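Side-chain contacts in aminoglycoside-O-phosphotransferase VIII (Streptomyces rimosus, PDB 4H05), which probably transfers phosphate from ATP to the 3'-hydroxyl of aminoglycoside antibiotics, a kinase-like reaction that makes its host resistant to them: residues Gly34-Arg39 against Leu45-Ala50; Arg216-Ser221 against Glu260-Phe265; Leu65-Glu70 against Arg130-Arg135. One frame throughout, in Å; residues are numbered along the deposited sequence.

Contact 1. Residues Gly34-Arg39 against Leu45-Ala50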
# COMPACT_ATOMS: atom_id res chain seq x y z
N GLY A 34 -4.48 -14.35 5.73
CA GLY A 34 -4.57 -12.95 5.39
C GLY A 34 -4.58 -11.93 6.53
O GLY A 34 -3.57 -11.69 7.17
N VAL A 35 -5.74 -11.28 6.68
CA VAL A 35 -5.88 -10.05 7.40
C VAL A 35 -7.07 -10.19 8.33
O VAL A 35 -8.14 -10.57 7.89
CB VAL A 35 -6.13 -8.87 6.43
CG1 VAL A 35 -6.42 -7.56 7.21
CG2 VAL A 35 -4.91 -8.68 5.49
N TYR A 36 -6.88 -9.89 9.62
CA TYR A 36 -7.93 -9.95 10.62
C TYR A 36 -7.96 -8.71 11.50
O TYR A 36 -6.91 -8.08 11.72
CB TYR A 36 -7.76 -11.19 11.53
CG TYR A 36 -7.54 -12.48 10.78
CD1 TYR A 36 -8.59 -13.30 10.50
CD2 TYR A 36 -6.28 -12.87 10.39
CE1 TYR A 36 -8.42 -14.48 9.80
CE2 TYR A 36 -6.08 -14.06 9.72
CZ TYR A 36 -7.17 -14.85 9.41
OH TYR A 36 -6.99 -16.02 8.75
N ARG A 37 -9.16 -8.39 11.97
CA ARG A 37 -9.45 -7.44 13.02
C ARG A 37 -9.81 -8.20 14.29
O ARG A 37 -10.74 -9.05 14.28
CB ARG A 37 -10.61 -6.59 12.59
CG ARG A 37 -11.03 -5.54 13.61
CD ARG A 37 -12.30 -4.81 13.11
NE ARG A 37 -11.95 -3.94 11.99
CZ ARG A 37 -11.45 -2.69 12.11
NH1 ARG A 37 -11.17 -1.98 11.03
NH2 ARG A 37 -11.23 -2.15 13.32
N LEU A 38 -9.03 -7.97 15.34
CA LEU A 38 -9.22 -8.64 16.63
C LEU A 38 -9.75 -7.62 17.56
O LEU A 38 -9.15 -6.57 17.71
CB LEU A 38 -7.95 -9.16 17.25
CG LEU A 38 -7.48 -10.55 16.93
CD1 LEU A 38 -7.39 -10.63 15.37
CD2 LEU A 38 -6.16 -10.82 17.70
N ARG A 39 -10.81 -7.95 18.26
CA ARG A 39 -11.47 -6.98 19.11
C ARG A 39 -12.03 -7.56 20.37
O ARG A 39 -12.60 -8.64 20.36
CB ARG A 39 -12.59 -6.33 18.34
CG ARG A 39 -13.62 -7.30 17.81
CD ARG A 39 -14.68 -6.56 17.02
NE ARG A 39 -15.79 -7.46 16.71
CZ ARG A 39 -16.64 -7.32 15.69
NH1 ARG A 39 -16.48 -6.30 14.82
NH2 ARG A 39 -17.65 -8.19 15.53
N LEU A 45 -7.08 -4.69 17.45
CA LEU A 45 -5.83 -4.92 16.74
C LEU A 45 -6.11 -5.32 15.31
O LEU A 45 -7.14 -5.95 14.98
CB LEU A 45 -5.03 -6.03 17.38
CG LEU A 45 -4.86 -5.80 18.89
CD1 LEU A 45 -4.32 -7.03 19.55
CD2 LEU A 45 -3.90 -4.64 19.21
N PHE A 46 -5.16 -5.01 14.47
CA PHE A 46 -5.08 -5.59 13.16
C PHE A 46 -4.01 -6.69 13.14
O PHE A 46 -2.87 -6.47 13.63
CB PHE A 46 -4.63 -4.50 12.15
CG PHE A 46 -5.65 -3.42 11.85
CD1 PHE A 46 -5.25 -2.29 11.10
CD2 PHE A 46 -6.98 -3.48 12.29
CE1 PHE A 46 -6.15 -1.27 10.80
CE2 PHE A 46 -7.88 -2.44 11.98
CZ PHE A 46 -7.45 -1.34 11.23
N VAL A 47 -4.31 -7.82 12.51
CA VAL A 47 -3.37 -8.98 12.42
C VAL A 47 -3.27 -9.42 10.99
O VAL A 47 -4.29 -9.58 10.31
CB VAL A 47 -3.83 -10.17 13.24
CG1 VAL A 47 -3.00 -11.39 12.92
CG2 VAL A 47 -3.89 -9.83 14.73
N LYS A 48 -2.04 -9.48 10.50
CA LYS A 48 -1.74 -9.89 9.14
C LYS A 48 -0.87 -11.13 9.27
O LYS A 48 0.07 -11.15 10.05
CB LYS A 48 -1.00 -8.79 8.34
CG LYS A 48 -1.90 -7.63 7.94
CD LYS A 48 -1.25 -6.44 7.23
CE LYS A 48 -0.34 -6.82 6.11
NZ LYS A 48 0.28 -5.61 5.50
N VAL A 49 -1.21 -12.16 8.51
CA VAL A 49 -0.36 -13.33 8.41
C VAL A 49 -0.20 -13.57 6.91
O VAL A 49 -1.16 -13.46 6.15
CB VAL A 49 -1.03 -14.55 9.13
CG1 VAL A 49 -0.03 -15.69 9.35
CG2 VAL A 49 -1.58 -14.12 10.49
N ALA A 50 1.02 -13.84 6.47
CA ALA A 50 1.24 -13.93 5.04
C ALA A 50 1.79 -15.29 4.57
O ALA A 50 2.72 -15.89 5.19
CB ALA A 50 2.16 -12.84 4.61
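Leu38 and Val47 meet diagonally on the face that carries Tyr36, Leu38, Leu45 and Val47 in a beta hairpin made by strands 35-40 and 43-50, whose short segments run at 152° to each other. Leu38 CB lies beside Leu45, its partner in a hydrogen-bonded antiparallel pair, with Leu45 CB 4.3 Å from Leu38 CB. CG then stands anti to the carbonyl carbon (chi1 -89°), and the second torsion sets the two methyls against Val47. Leu38 CD1 presses on Val47 CG2 at 3.6 Å, while Leu38 CD2 rests against the same methyl at 3.9 Å.

Between the strands, five backbone hydrogen bonds set the register. Tyr36 N to Val47 O and Val47 N to Tyr36 O are both 2.7 Å, and Leu38 and Leu45 form a second such reciprocal pair. Val49 N closes the series on Gly34 O at 2.8 Å.

On the other face, Arg37 and Phe46 lie side by side. Phe46 CE2 sits over one guanidinium face, offset toward its rim and 3.6 Å from Arg37 CZ, with the two planes 87° apart. Arg37 NH2, which is salt-bridged to Glu44, lies at the edge of the phenyl ring, in its plane. Val35 CG2 touches Lys48 CG at 4.0 Å. Beyond that, Lys48 bends away to pair with Glu61 and Asp210, consistent with the conserved lysine-glutamate pair of kinase folds; Asp210 is a predicted magnesium ligand.

The hairpin supplies the second and third strands of a five-stranded antiparallel sheet. Strand 22-25 borders 35-40, strand 86-93 borders 43-50, and helix 6-17 packs on Tyr36 and Val49.

Contact 2. Residues Arg216-Ser221 against Glu260-Phe265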
# COMPACT_ATOMS: atom_id res chain seq x y z
N ARG A 216 12.51 4.64 -0.68
CA ARG A 216 12.71 5.63 -1.70
C ARG A 216 12.42 5.13 -3.12
O ARG A 216 12.73 3.96 -3.52
CB ARG A 216 14.05 6.31 -1.55
CG ARG A 216 15.26 5.48 -1.68
CD ARG A 216 16.41 6.00 -0.77
NE ARG A 216 17.39 4.92 -0.63
CZ ARG A 216 18.07 4.46 -1.67
NH1 ARG A 216 17.92 5.03 -2.88
NH2 ARG A 216 18.90 3.43 -1.52
N ALA A 217 11.75 6.00 -3.85
CA ALA A 217 11.36 5.76 -5.21
C ALA A 217 10.86 7.07 -5.83
O ALA A 217 10.77 8.10 -5.17
CB ALA A 217 10.24 4.72 -5.30
N ASP A 218 10.62 7.05 -7.11
CA ASP A 218 10.05 8.24 -7.74
C ASP A 218 8.76 8.50 -7.10
O ASP A 218 7.91 7.62 -7.08
CB ASP A 218 9.76 7.96 -9.22
CG ASP A 218 9.61 9.24 -10.03
OD1 ASP A 218 8.62 9.93 -9.79
OD2 ASP A 218 10.50 9.51 -10.90
N ARG A 219 8.54 9.72 -6.66
CA ARG A 219 7.20 10.11 -6.22
C ARG A 219 6.10 9.66 -7.14
O ARG A 219 4.97 9.41 -6.65
CB ARG A 219 7.09 11.63 -6.03
CG ARG A 219 7.12 12.42 -7.37
CD ARG A 219 7.24 13.91 -7.20
NE ARG A 219 8.49 14.28 -6.61
CZ ARG A 219 8.66 14.85 -5.42
NH1 ARG A 219 7.66 15.15 -4.62
NH2 ARG A 219 9.89 15.12 -5.04
N HIS A 220 6.33 9.57 -8.45
CA HIS A 220 5.25 9.07 -9.35
C HIS A 220 4.84 7.66 -9.02
O HIS A 220 3.74 7.17 -9.37
CB HIS A 220 5.62 9.26 -10.84
CG HIS A 220 5.74 10.71 -11.25
ND1 HIS A 220 4.73 11.37 -11.89
CD2 HIS A 220 6.70 11.64 -11.01
CE1 HIS A 220 5.07 12.65 -12.04
NE2 HIS A 220 6.29 12.81 -11.55
N SER A 221 5.67 6.93 -8.28
CA SER A 221 5.19 5.58 -7.87
C SER A 221 3.96 5.66 -6.97
O SER A 221 3.23 4.67 -6.84
CB SER A 221 6.29 4.82 -7.10
OG SER A 221 6.74 5.64 -6.03
N GLU A 260 2.67 12.33 -17.31
CA GLU A 260 1.74 11.29 -17.61
C GLU A 260 2.53 9.99 -18.03
O GLU A 260 2.06 8.89 -17.79
CB GLU A 260 0.80 11.82 -18.72
CG GLU A 260 -0.72 11.78 -18.46
CD GLU A 260 -1.24 12.85 -17.53
OE1 GLU A 260 -0.80 14.02 -17.61
OE2 GLU A 260 -2.15 12.52 -16.72
N GLU A 261 3.73 10.13 -18.57
CA GLU A 261 4.55 8.99 -18.97
C GLU A 261 5.03 8.18 -17.72
O GLU A 261 4.97 6.94 -17.72
CB GLU A 261 5.75 9.41 -19.82
CG GLU A 261 5.42 10.14 -21.16
CD GLU A 261 5.26 11.71 -21.07
OE1 GLU A 261 5.19 12.31 -22.17
OE2 GLU A 261 5.16 12.36 -19.97
N LYS A 262 5.50 8.89 -16.70
CA LYS A 262 5.88 8.27 -15.37
C LYS A 262 4.65 7.61 -14.74
O LYS A 262 4.65 6.50 -14.24
CB LYS A 262 6.54 9.31 -14.45
CG LYS A 262 7.98 9.69 -14.83
CD LYS A 262 8.50 10.84 -13.99
CE LYS A 262 10.03 10.92 -13.82
NZ LYS A 262 10.48 11.88 -12.72
N LEU A 263 3.52 8.24 -14.81
CA LEU A 263 2.34 7.57 -14.24
C LEU A 263 2.07 6.28 -14.98
O LEU A 263 1.73 5.24 -14.40
CB LEU A 263 1.11 8.47 -14.37
CG LEU A 263 0.69 9.53 -13.38
CD1 LEU A 263 1.75 9.88 -12.37
CD2 LEU A 263 0.00 10.74 -14.04
N ALA A 264 2.13 6.36 -16.30
CA ALA A 264 1.90 5.16 -17.11
C ALA A 264 2.88 4.06 -16.71
O ALA A 264 2.46 2.92 -16.46
CB ALA A 264 1.91 5.47 -18.60
N PHE A 265 4.13 4.45 -16.49
CA PHE A 265 5.17 3.52 -16.14
C PHE A 265 4.91 2.93 -14.78
O PHE A 265 5.01 1.74 -14.63
CB PHE A 265 6.56 4.14 -16.14
CG PHE A 265 7.61 3.14 -15.74
CD1 PHE A 265 8.09 2.22 -16.65
CD2 PHE A 265 8.04 3.06 -14.44
CE1 PHE A 265 9.01 1.28 -16.29
CE2 PHE A 265 8.98 2.15 -14.05
CZ PHE A 265 9.47 1.23 -14.97
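His220 and Lys262 bury the most surface here, and they cross at about a right angle near the N-terminal part of helix 220-230, beside helix 260-270. The lysine chain is extended beyond CG and passes over one face of the imidazole. Its CB lies 3.6 Å from His220 CG, and further out Lys262 CD stands 3.8 Å from the His220 ring centroid, 23° off the normal, a CH-pi contact displaced toward the rim. Leu263, from the next position on the same helix, brings CD1 to the ring edge, near its plane. The imidazole is thus met on a face and at its edge by neighbouring residues of one helix.

Past the ring, the lysine tip reaches Asp218. Lys262 NZ donates to Asp218 OD2 at 3.0 Å, using the syn lone pair of that oxygen, in a salt bridge. Asp218 has its CG anti to the backbone N (chi1 -161°), which brings OD2 within bonding distance of Lys262 NZ. Its backbone O accepts from both Ser221 N and Ser221 OG, the two donors coming from opposite faces of the carbonyl plane, as the chain turns into the helix.

Asp181 gives Lys262 NZ a second carboxylate, and Asp183 N also donates to Asp218 OD2. The ammonium is therefore paired with two carboxylates, which probably stabilise its positive charge, while the methylenes behind it serve as apolar cover for the histidine.

Contact 3. Residues Leu65-Glu70 against Arg130-Arg135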
# COMPACT_ATOMS: atom_id res chain seq x y z
N LEU A 65 7.02 0.31 9.55
CA LEU A 65 5.99 0.94 10.41
C LEU A 65 6.56 1.77 11.61
O LEU A 65 6.04 2.86 12.04
CB LEU A 65 5.06 -0.18 10.90
CG LEU A 65 3.57 -0.37 10.55
CD1 LEU A 65 2.96 0.25 9.39
CD2 LEU A 65 3.15 -1.82 10.52
N VAL A 66 7.56 1.20 12.24
CA VAL A 66 8.22 1.77 13.39
C VAL A 66 8.97 3.00 12.97
O VAL A 66 9.00 4.02 13.67
CB VAL A 66 9.23 0.72 13.97
CG1 VAL A 66 10.17 1.37 14.92
CG2 VAL A 66 8.54 -0.48 14.68
N TRP A 67 9.64 2.93 11.81
CA TRP A 67 10.37 4.09 11.37
C TRP A 67 9.43 5.20 10.97
O TRP A 67 9.61 6.35 11.39
CB TRP A 67 11.33 3.73 10.27
CG TRP A 67 12.00 4.87 9.68
CD1 TRP A 67 13.15 5.51 10.15
CD2 TRP A 67 11.60 5.61 8.50
NE1 TRP A 67 13.53 6.50 9.32
CE2 TRP A 67 12.61 6.67 8.32
CE3 TRP A 67 10.55 5.52 7.61
CZ2 TRP A 67 12.55 7.59 7.29
CZ3 TRP A 67 10.51 6.42 6.54
CH2 TRP A 67 11.49 7.46 6.40
N LEU A 68 8.37 4.86 10.24
CA LEU A 68 7.35 5.84 9.95
C LEU A 68 6.73 6.60 11.16
O LEU A 68 6.46 7.81 11.12
CB LEU A 68 6.28 5.18 9.12
CG LEU A 68 6.18 5.27 7.59
CD1 LEU A 68 7.14 6.11 6.77
CD2 LEU A 68 5.86 3.91 6.97
N ALA A 69 6.48 5.91 12.22
CA ALA A 69 5.96 6.52 13.44
C ALA A 69 7.01 7.45 13.94
O ALA A 69 6.70 8.52 14.38
CB ALA A 69 5.65 5.47 14.55
N GLU A 70 8.29 7.07 13.89
CA GLU A 70 9.23 7.96 14.54
C GLU A 70 9.31 9.19 13.68
O GLU A 70 9.35 10.27 14.22
CB GLU A 70 10.58 7.32 14.91
CG GLU A 70 11.77 7.87 14.13
CD GLU A 70 12.51 8.99 14.82
OE1 GLU A 70 13.35 9.56 14.08
OE2 GLU A 70 12.34 9.25 16.06
N ARG A 130 17.31 10.25 4.76
CA ARG A 130 17.14 9.69 6.09
C ARG A 130 16.51 8.30 6.03
O ARG A 130 16.53 7.58 7.00
CB ARG A 130 16.25 10.54 7.01
CG ARG A 130 16.52 12.05 7.11
CD ARG A 130 17.96 12.42 6.80
NE ARG A 130 18.48 13.25 7.87
CZ ARG A 130 18.16 14.52 8.06
NH1 ARG A 130 17.36 15.17 7.20
NH2 ARG A 130 18.68 15.14 9.10
N CYS A 131 15.99 7.88 4.89
CA CYS A 131 15.07 6.75 4.90
C CYS A 131 15.90 5.51 4.79
O CYS A 131 16.69 5.40 3.89
CB CYS A 131 14.12 6.84 3.72
SG CYS A 131 13.00 5.42 3.69
N PRO A 132 15.72 4.54 5.68
CA PRO A 132 16.55 3.34 5.43
C PRO A 132 16.11 2.43 4.29
O PRO A 132 16.77 1.45 4.02
CB PRO A 132 16.47 2.54 6.75
CG PRO A 132 15.73 3.39 7.72
CD PRO A 132 15.17 4.61 7.02
N PHE A 133 14.97 2.66 3.69
CA PHE A 133 14.41 1.56 2.91
C PHE A 133 14.53 2.02 1.50
O PHE A 133 14.26 3.15 1.25
CB PHE A 133 12.97 1.28 3.31
CG PHE A 133 12.82 1.03 4.78
CD1 PHE A 133 13.32 -0.13 5.35
CD2 PHE A 133 12.27 2.01 5.59
CE1 PHE A 133 13.24 -0.32 6.69
CE2 PHE A 133 12.23 1.85 6.94
CZ PHE A 133 12.71 0.69 7.50
N ASP A 134 14.84 1.11 0.60
CA ASP A 134 15.03 1.40 -0.80
C ASP A 134 13.92 0.64 -1.56
O ASP A 134 13.87 -0.57 -1.51
CB ASP A 134 16.42 0.78 -1.21
CG ASP A 134 16.90 1.22 -2.56
OD1 ASP A 134 16.25 2.01 -3.26
OD2 ASP A 134 17.99 0.77 -2.94
N ARG A 135 13.07 1.34 -2.30
CA ARG A 135 12.22 0.70 -3.27
C ARG A 135 12.37 1.33 -4.68
O ARG A 135 11.37 1.51 -5.45
CB ARG A 135 10.76 0.79 -2.80
CG ARG A 135 9.90 -0.35 -3.37
CD ARG A 135 8.62 0.20 -4.01
NE ARG A 135 7.87 -0.92 -4.60
CZ ARG A 135 6.87 -0.82 -5.46
NH1 ARG A 135 6.42 0.35 -5.87
NH2 ARG A 135 6.33 -1.92 -5.95
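Helix 54-71, which follows the N-terminal hairpin of this kinase-like fold, meets the loop between helices 109-124 and 137-150 through a single residue, Trp67, laid against Cys131, Pro132 and Phe133. Its CG is anti to the backbone N (chi1 174°), and this lays the indole against the loop. Pro132 CD sits over its five-membered ring, 3.6 Å from the centroid and 20° off the normal, a CH-pi contact whose closest atom is Trp67 NE1, 3.4 Å from Pro132 CD. At the six-membered ring, Cys131 SG approaches obliquely, 3.7 Å from Trp67 CH2. Phe133 turns its edge to the indole face in an offset edge-to-face pair, planes 80° apart, with Phe133 CE2 3.9 Å from Trp67 CB.

Within the loop, Phe133 N donates to Cys131 SG at 3.4 Å with a nearly straight N-H, and Pro132 CB lies over the centre of the Phe133 ring.

Carbon, sulfur and pi surfaces do all the work between helix and loop: Trp67 is held by dispersion and weak electrostatics, with the proline CH groups, polarised by their ring nitrogen, probably well suited to an electron-rich indole.

How the contacts relate
Contact 1 is a partly buried strand pair within the N-terminal sheet, contact 2 is buried where strand 215-218 leads to helix 220-230, against helix 260-270, and contact 3 lies at the surface; contacts 1 and 2 fall on opposite sides of the chain's centre, about 31 Å apart between centres. Chemistry changes with place: paired backbones order contact 1, a salt bridge beside a ring distinguishes contact 2, and contact 3 relies on a tryptophan packed by proline, cysteine and phenylalanine. Strand 43-50 is followed by helix 54-71, linking contact 1 to contact 3 without touch. Contacts 3 and 2 touch, since the backbone of Arg216 probably hydrogen-bonds to Phe133 and Arg135, joining the loop to strand 215-218.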